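Local coordinates for protein sucrose 6(F)-phosphate phosphorylase (Thermoanaerobacterium thermosaccharolyticum DSM 571, PDB 6S9V) that belongs to the alpha-amylase family of sugar-active enzymes, pairing a TIM-barrel catalytic domain with an antiparallel beta sheet near the C-terminus, at residues T282-K296 with F455-T467. Residues are numbered along the deposited sequence; the frame is centred on the assembly and turned at random.
With SO4 (sulfate ion), chain G.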
loop_
_atom_site.group_PDB
_atom_site.type_symbol
_atom_site.label_atom_id
_atom_site.label_comp_id
_atom_site.label_asym_id
_atom_site.label_seq_id
_atom_site.Cartn_x
_atom_site.Cartn_y
_atom_site.Cartn_z
ATOM N N THR A 282 14.067 15.371 0.561
ATOM C CA THR A 282 14.851 15.808 1.708
ATOM C C THR A 282 16.312 15.403 1.566
ATOM O O THR A 282 17.223 16.209 1.797
ATOM C CB THR A 282 14.265 15.198 2.989
ATOM O OG1 THR A 282 12.907 15.634 3.170
ATOM C CG2 THR A 282 15.095 15.577 4.181
ATOM N N LEU A 283 16.549 14.142 1.203
ATOM C CA LEU A 283 17.901 13.603 1.147
ATOM C C LEU A 283 18.636 14.044 -0.111
ATOM O O LEU A 283 19.833 14.355 -0.052
ATOM C CB LEU A 283 17.840 12.081 1.238
ATOM C CG LEU A 283 17.195 11.595 2.535
ATOM C CD1 LEU A 283 16.854 10.117 2.450
ATOM C CD2 LEU A 283 18.117 11.860 3.711
ATOM N N ILE A 284 17.946 14.096 -1.251
ATOM C CA ILE A 284 18.599 14.517 -2.489
ATOM C C ILE A 284 19.039 15.974 -2.400
ATOM O O ILE A 284 20.126 16.340 -2.865
ATOM C CB ILE A 284 17.668 14.289 -3.697
ATOM C CG1 ILE A 284 17.569 12.795 -4.016
ATOM C CG2 ILE A 284 18.162 15.084 -4.912
ATOM C CD1 ILE A 284 16.479 12.448 -5.010
ATOM N N ASN A 285 18.207 16.831 -1.807
ATOM C CA ASN A 285 18.462 18.266 -1.763
ATOM C C ASN A 285 19.052 18.749 -0.443
ATOM O O ASN A 285 19.354 19.938 -0.316
ATOM C CB ASN A 285 17.163 19.019 -2.058
ATOM C CG ASN A 285 16.637 18.737 -3.446
ATOM O OD1 ASN A 285 15.506 18.292 -3.621
ATOM N ND2 ASN A 285 17.458 19.002 -4.443
ATOM N N LYS A 286 19.245 17.862 0.525
ATOM C CA LYS A 286 19.861 18.214 1.800
ATOM C C LYS A 286 19.125 19.375 2.458
ATOM O O LYS A 286 19.735 20.324 2.959
ATOM C CB LYS A 286 21.339 18.554 1.626
ATOM C CG LYS A 286 22.166 17.434 1.053
ATOM C CD LYS A 286 23.634 17.823 1.006
ATOM C CE LYS A 286 24.469 16.756 0.314
ATOM N NZ LYS A 286 24.474 15.460 1.055
ATOM N N SER A 287 17.796 19.295 2.451
ATOM C CA SER A 287 16.965 20.336 3.039
ATOM C C SER A 287 15.806 19.694 3.779
ATOM O O SER A 287 15.113 18.836 3.225
ATOM C CB SER A 287 16.414 21.290 1.975
ATOM O OG SER A 287 15.402 22.113 2.540
ATOM N N ASN A 288 15.564 20.149 5.002
ATOM C CA ASN A 288 14.495 19.598 5.818
ATOM C C ASN A 288 13.172 20.336 5.639
ATOM O O ASN A 288 12.183 19.956 6.275
ATOM C CB ASN A 288 14.901 19.614 7.304
ATOM C CG ASN A 288 14.959 21.021 7.894
ATOM O OD1 ASN A 288 14.478 21.990 7.296
ATOM N ND2 ASN A 288 15.528 21.134 9.092
ATOM N N GLU A 289 13.119 21.349 4.767
ATOM C CA GLU A 289 12.014 22.308 4.812
ATOM C C GLU A 289 10.684 21.650 4.466
ATOM O O GLU A 289 9.676 21.863 5.154
ATOM C CB GLU A 289 12.292 23.475 3.859
ATOM C CG GLU A 289 13.402 24.400 4.324
ATOM C CD GLU A 289 13.352 25.788 3.687
ATOM O OE1 GLU A 289 12.243 26.315 3.451
ATOM O OE2 GLU A 289 14.434 26.351 3.423
ATOM N N MET A 290 10.656 20.857 3.400
ATOM C CA MET A 290 9.425 20.167 3.026
ATOM C C MET A 290 9.024 19.147 4.084
ATOM O O MET A 290 7.845 19.037 4.436
ATOM C CB MET A 290 9.609 19.478 1.679
ATOM C CG MET A 290 8.349 18.863 1.112
ATOM S SD MET A 290 8.655 17.996 -0.437
ATOM C CE MET A 290 7.006 17.381 -0.799
ATOM N N LEU A 291 9.994 18.387 4.594
ATOM C CA LEU A 291 9.707 17.394 5.624
ATOM C C LEU A 291 9.156 18.055 6.878
ATOM O O LEU A 291 8.166 17.592 7.458
ATOM C CB LEU A 291 10.975 16.607 5.947
ATOM C CG LEU A 291 10.892 15.627 7.122
ATOM C CD1 LEU A 291 9.929 14.493 6.813
ATOM C CD2 LEU A 291 12.290 15.094 7.446
ATOM N N TYR A 292 9.801 19.134 7.326
ATOM C CA TYR A 292 9.336 19.809 8.529
ATOM C C TYR A 292 7.944 20.386 8.327
ATOM O O TYR A 292 7.097 20.306 9.226
ATOM C CB TYR A 292 10.337 20.882 8.940
ATOM C CG TYR A 292 11.315 20.372 9.982
ATOM C CD1 TYR A 292 11.959 19.150 9.813
ATOM C CD2 TYR A 292 11.578 21.099 11.134
ATOM C CE1 TYR A 292 12.848 18.667 10.759
ATOM C CE2 TYR A 292 12.469 20.632 12.086
ATOM C CZ TYR A 292 13.096 19.410 11.894
ATOM O OH TYR A 292 13.975 18.936 12.837
ATOM N N HIS A 293 7.679 20.970 7.156
ATOM C CA HIS A 293 6.337 21.478 6.895
ATOM C C HIS A 293 5.309 20.357 6.937
ATOM O O HIS A 293 4.197 20.544 7.447
ATOM C CB HIS A 293 6.276 22.176 5.537
ATOM C CG HIS A 293 4.955 22.819 5.257
ATOM N ND1 HIS A 293 4.489 23.903 5.972
ATOM C CD2 HIS A 293 3.989 22.520 4.357
ATOM C CE1 HIS A 293 3.300 24.252 5.515
ATOM N NE2 HIS A 293 2.973 23.428 4.537
ATOM N N TYR A 294 5.666 19.178 6.420
ATOM C CA TYR A 294 4.736 18.053 6.397
ATOM C C TYR A 294 4.512 17.485 7.797
ATOM O O TYR A 294 3.372 17.200 8.191
ATOM C CB TYR A 294 5.251 16.970 5.439
ATOM C CG TYR A 294 4.323 15.782 5.322
ATOM C CD1 TYR A 294 2.960 15.972 5.132
ATOM C CD2 TYR A 294 4.802 14.478 5.390
ATOM C CE1 TYR A 294 2.100 14.906 5.027
ATOM C CE2 TYR A 294 3.942 13.393 5.278
ATOM C CZ TYR A 294 2.589 13.622 5.099
ATOM O OH TYR A 294 1.706 12.576 4.995
ATOM N N LEU A 295 5.593 17.301 8.563
ATOM C CA LEU A 295 5.470 16.731 9.899
ATOM C C LEU A 295 4.583 17.582 10.797
ATOM O O LEU A 295 3.887 17.041 11.664
ATOM C CB LEU A 295 6.848 16.566 10.530
ATOM C CG LEU A 295 7.740 15.495 9.912
ATOM C CD1 LEU A 295 9.097 15.477 10.618
ATOM C CD2 LEU A 295 7.090 14.131 9.992
ATOM N N LYS A 296 4.590 18.900 10.596
ATOM C CA LYS A 296 3.800 19.828 11.396
ATOM C C LYS A 296 2.348 19.915 10.942
ATOM O O LYS A 296 1.527 20.486 11.662
ATOM C CB LYS A 296 4.427 21.228 11.337
ATOM C CG LYS A 296 5.812 21.334 11.972
ATOM C CD LYS A 296 6.434 22.726 11.774
ATOM C CE LYS A 296 7.834 22.811 12.388
ATOM N NZ LYS A 296 8.458 24.161 12.214
ATOM N N PHE A 455 8.201 15.330 19.466
ATOM C CA PHE A 455 8.606 16.730 19.393
ATOM C C PHE A 455 9.499 16.952 18.174
ATOM O O PHE A 455 10.494 16.246 17.992
ATOM C CB PHE A 455 9.336 17.153 20.674
ATOM C CG PHE A 455 8.496 17.009 21.917
ATOM C CD1 PHE A 455 7.553 17.964 22.247
ATOM C CD2 PHE A 455 8.639 15.904 22.736
ATOM C CE1 PHE A 455 6.773 17.823 23.383
ATOM C CE2 PHE A 455 7.868 15.758 23.871
ATOM C CZ PHE A 455 6.930 16.717 24.191
ATOM N N ILE A 456 9.140 17.935 17.359
ATOM C CA ILE A 456 9.963 18.384 16.240
ATOM C C ILE A 456 10.871 19.493 16.761
ATOM O O ILE A 456 10.389 20.516 17.261
ATOM C CB ILE A 456 9.103 18.889 15.070
ATOM C CG1 ILE A 456 8.159 17.797 14.553
ATOM C CG2 ILE A 456 9.994 19.397 13.929
ATOM C CD1 ILE A 456 7.093 18.317 13.613
ATOM N N GLU A 457 12.180 19.287 16.673
ATOM C CA GLU A 457 13.142 20.164 17.322
ATOM C C GLU A 457 13.712 21.135 16.302
ATOM O O GLU A 457 13.915 20.782 15.136
ATOM C CB GLU A 457 14.297 19.381 17.960
ATOM C CG GLU A 457 13.883 18.304 18.953
ATOM C CD GLU A 457 13.477 18.858 20.308
ATOM O OE1 GLU A 457 13.257 20.086 20.428
ATOM O OE2 GLU A 457 13.383 18.053 21.260
ATOM N N ASP A 458 13.951 22.361 16.751
ATOM C CA ASP A 458 14.581 23.365 15.913
ATOM C C ASP A 458 15.977 22.904 15.524
ATOM O O ASP A 458 16.674 22.243 16.299
ATOM C CB ASP A 458 14.677 24.694 16.654
ATOM C CG ASP A 458 15.249 25.798 15.788
ATOM O OD1 ASP A 458 15.123 25.704 14.549
ATOM O OD2 ASP A 458 15.868 26.727 16.343
ATOM N N CYS A 459 16.384 23.259 14.307
ATOM C CA CYS A 459 17.697 22.879 13.805
ATOM C C CYS A 459 17.929 23.615 12.495
ATOM O O CYS A 459 17.034 24.281 11.973
ATOM C CB CYS A 459 17.799 21.365 13.601
ATOM S SG CYS A 459 16.604 20.712 12.420
ATOM N N ARG A 460 19.152 23.490 11.974
ATOM C CA ARG A 460 19.520 24.082 10.696
ATOM C C ARG A 460 18.804 23.367 9.553
ATOM O O ARG A 460 18.354 22.229 9.680
ATOM C CB ARG A 460 21.039 24.029 10.497
ATOM C CG ARG A 460 21.832 24.787 11.562
ATOM C CD ARG A 460 21.771 26.302 11.340
ATOM N NE ARG A 460 22.581 26.693 10.187
ATOM C CZ ARG A 460 22.521 27.873 9.579
ATOM N NH1 ARG A 460 21.674 28.803 9.995
ATOM N NH2 ARG A 460 23.309 28.118 8.541
ATOM N N LYS A 461 18.702 24.068 8.420
ATOM C CA LYS A 461 18.009 23.519 7.262
ATOM C C LYS A 461 18.617 22.206 6.799
ATOM O O LYS A 461 17.894 21.327 6.317
ATOM C CB LYS A 461 18.055 24.525 6.107
ATOM C CG LYS A 461 17.179 24.155 4.922
ATOM C CD LYS A 461 17.289 25.176 3.785
ATOM C CE LYS A 461 18.674 25.149 3.129
ATOM N NZ LYS A 461 19.032 23.810 2.565
ATOM N N ASP A 462 19.933 22.044 6.943
ATOM C CA ASP A 462 20.605 20.814 6.542
ATOM C C ASP A 462 20.748 19.826 7.691
ATOM O O ASP A 462 21.650 18.982 7.673
ATOM C CB ASP A 462 21.968 21.138 5.919
ATOM C CG ASP A 462 22.890 21.900 6.857
ATOM O OD1 ASP A 462 22.542 22.095 8.044
ATOM O OD2 ASP A 462 23.978 22.318 6.393
ATOM N N GLU A 463 19.847 19.882 8.669
ATOM C CA GLU A 463 19.826 18.932 9.770
ATOM C C GLU A 463 18.400 18.433 9.956
ATOM O O GLU A 463 17.445 19.021 9.443
ATOM C CB GLU A 463 20.329 19.566 11.074
ATOM C CG GLU A 463 21.735 20.118 11.025
ATOM C CD GLU A 463 22.091 20.907 12.274
ATOM O OE1 GLU A 463 21.165 21.361 12.985
ATOM O OE2 GLU A 463 23.294 21.082 12.549
ATOM N N ILE A 464 18.268 17.331 10.688
ATOM C CA ILE A 464 16.978 16.814 11.133
ATOM C C ILE A 464 17.112 16.469 12.609
ATOM O O ILE A 464 18.030 15.740 12.997
ATOM C CB ILE A 464 16.546 15.578 10.320
ATOM C CG1 ILE A 464 16.252 15.979 8.872
ATOM C CG2 ILE A 464 15.333 14.910 10.958
ATOM C CD1 ILE A 464 16.172 14.814 7.908
ATOM N N ARG A 465 16.197 16.985 13.432
ATOM C CA ARG A 465 16.220 16.709 14.867
ATOM C C ARG A 465 14.801 16.419 15.322
ATOM O O ARG A 465 13.964 17.326 15.351
ATOM C CB ARG A 465 16.819 17.873 15.656
ATOM C CG ARG A 465 18.295 18.100 15.383
ATOM C CD ARG A 465 18.929 19.055 16.406
ATOM N NE ARG A 465 19.287 18.381 17.652
ATOM C CZ ARG A 465 20.013 18.930 18.625
ATOM N NH1 ARG A 465 20.465 20.172 18.503
ATOM N NH2 ARG A 465 20.288 18.240 19.724
ATOM N N LEU A 466 14.538 15.161 15.669
ATOM C CA LEU A 466 13.228 14.700 16.111
ATOM C C LEU A 466 13.374 13.903 17.399
ATOM O O LEU A 466 14.300 13.097 17.535
ATOM C CB LEU A 466 12.566 13.844 15.033
ATOM C CG LEU A 466 12.442 14.489 13.649
ATOM C CD1 LEU A 466 11.945 13.459 12.635
ATOM C CD2 LEU A 466 11.528 15.717 13.674
ATOM N N THR A 467 12.440 14.099 18.332
ATOM C CA THR A 467 12.544 13.509 19.656
ATOM C C THR A 467 11.235 12.852 20.069
ATOM O O THR A 467 10.153 13.401 19.841
ATOM C CB THR A 467 12.925 14.576 20.703
ATOM O OG1 THR A 467 14.266 15.031 20.478
ATOM C CG2 THR A 467 12.793 14.026 22.121
HETATM S S SO4 G . 25.419 24.850 8.345
HETATM O O1 SO4 G . 24.318 25.478 7.620
HETATM O O2 SO4 G . 26.606 25.697 8.276
HETATM O O3 SO4 G . 25.024 24.663 9.740
HETATM O O4 SO4 G . 25.729 23.553 7.748
#
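Asn288 and Tyr292 plug into the loop that joins strands 453-456 and 463-470. Asn288 N donates to Lys461 O in the carbonyl plane, at 2.9 Å. Asn288 ND2 donates to Glu463 O at 2.9 Å, tilted from both the carbonyl and amide planes. Two bonds thus tie Asn288 to the type I turn Arg460-Glu463. The Tyr292 hydroxyl reaches the mouth of the loop, where the strands part. Tyr292 OH accepts a fairly straight bond from Arg465 N (164°) and lies 2.9 Å from Glu457 O, which sits at the ring edge. Ser287 OG accepts from Glu289 N, capping the start of helix 289-295.

Both ring faces are used. Ile456 CG2 makes a CH-pi contact over one, 3.8 Å from the centroid of the Tyr292 ring. Asn288 ND2 lies over the centre of the other. Cys459 SG approaches the ring obliquely. SG sits between the backbone N and the carbonyl carbon (chi1 60°), near both Tyr292 OH and Asn288 ND2.

Apolar contacts continue along the helix. The side chains of Leu291 and Ile464 cross at about a right angle, with Leu291 CD2 3.9 Å from Ile464 CD1. Leu295 and Leu466 meet tip to tip, while Ile456 CD1 packs on Leu295 CB. Lys461 lays CG and CD along Ser287 OG and Glu289 OE2.

The contact joins the barrel domain to the C-terminal sheet. Helix 372-384 closes the apolar side through Ile381 and Phe384, and strand 473-480 pairs with strand 463-470 beyond.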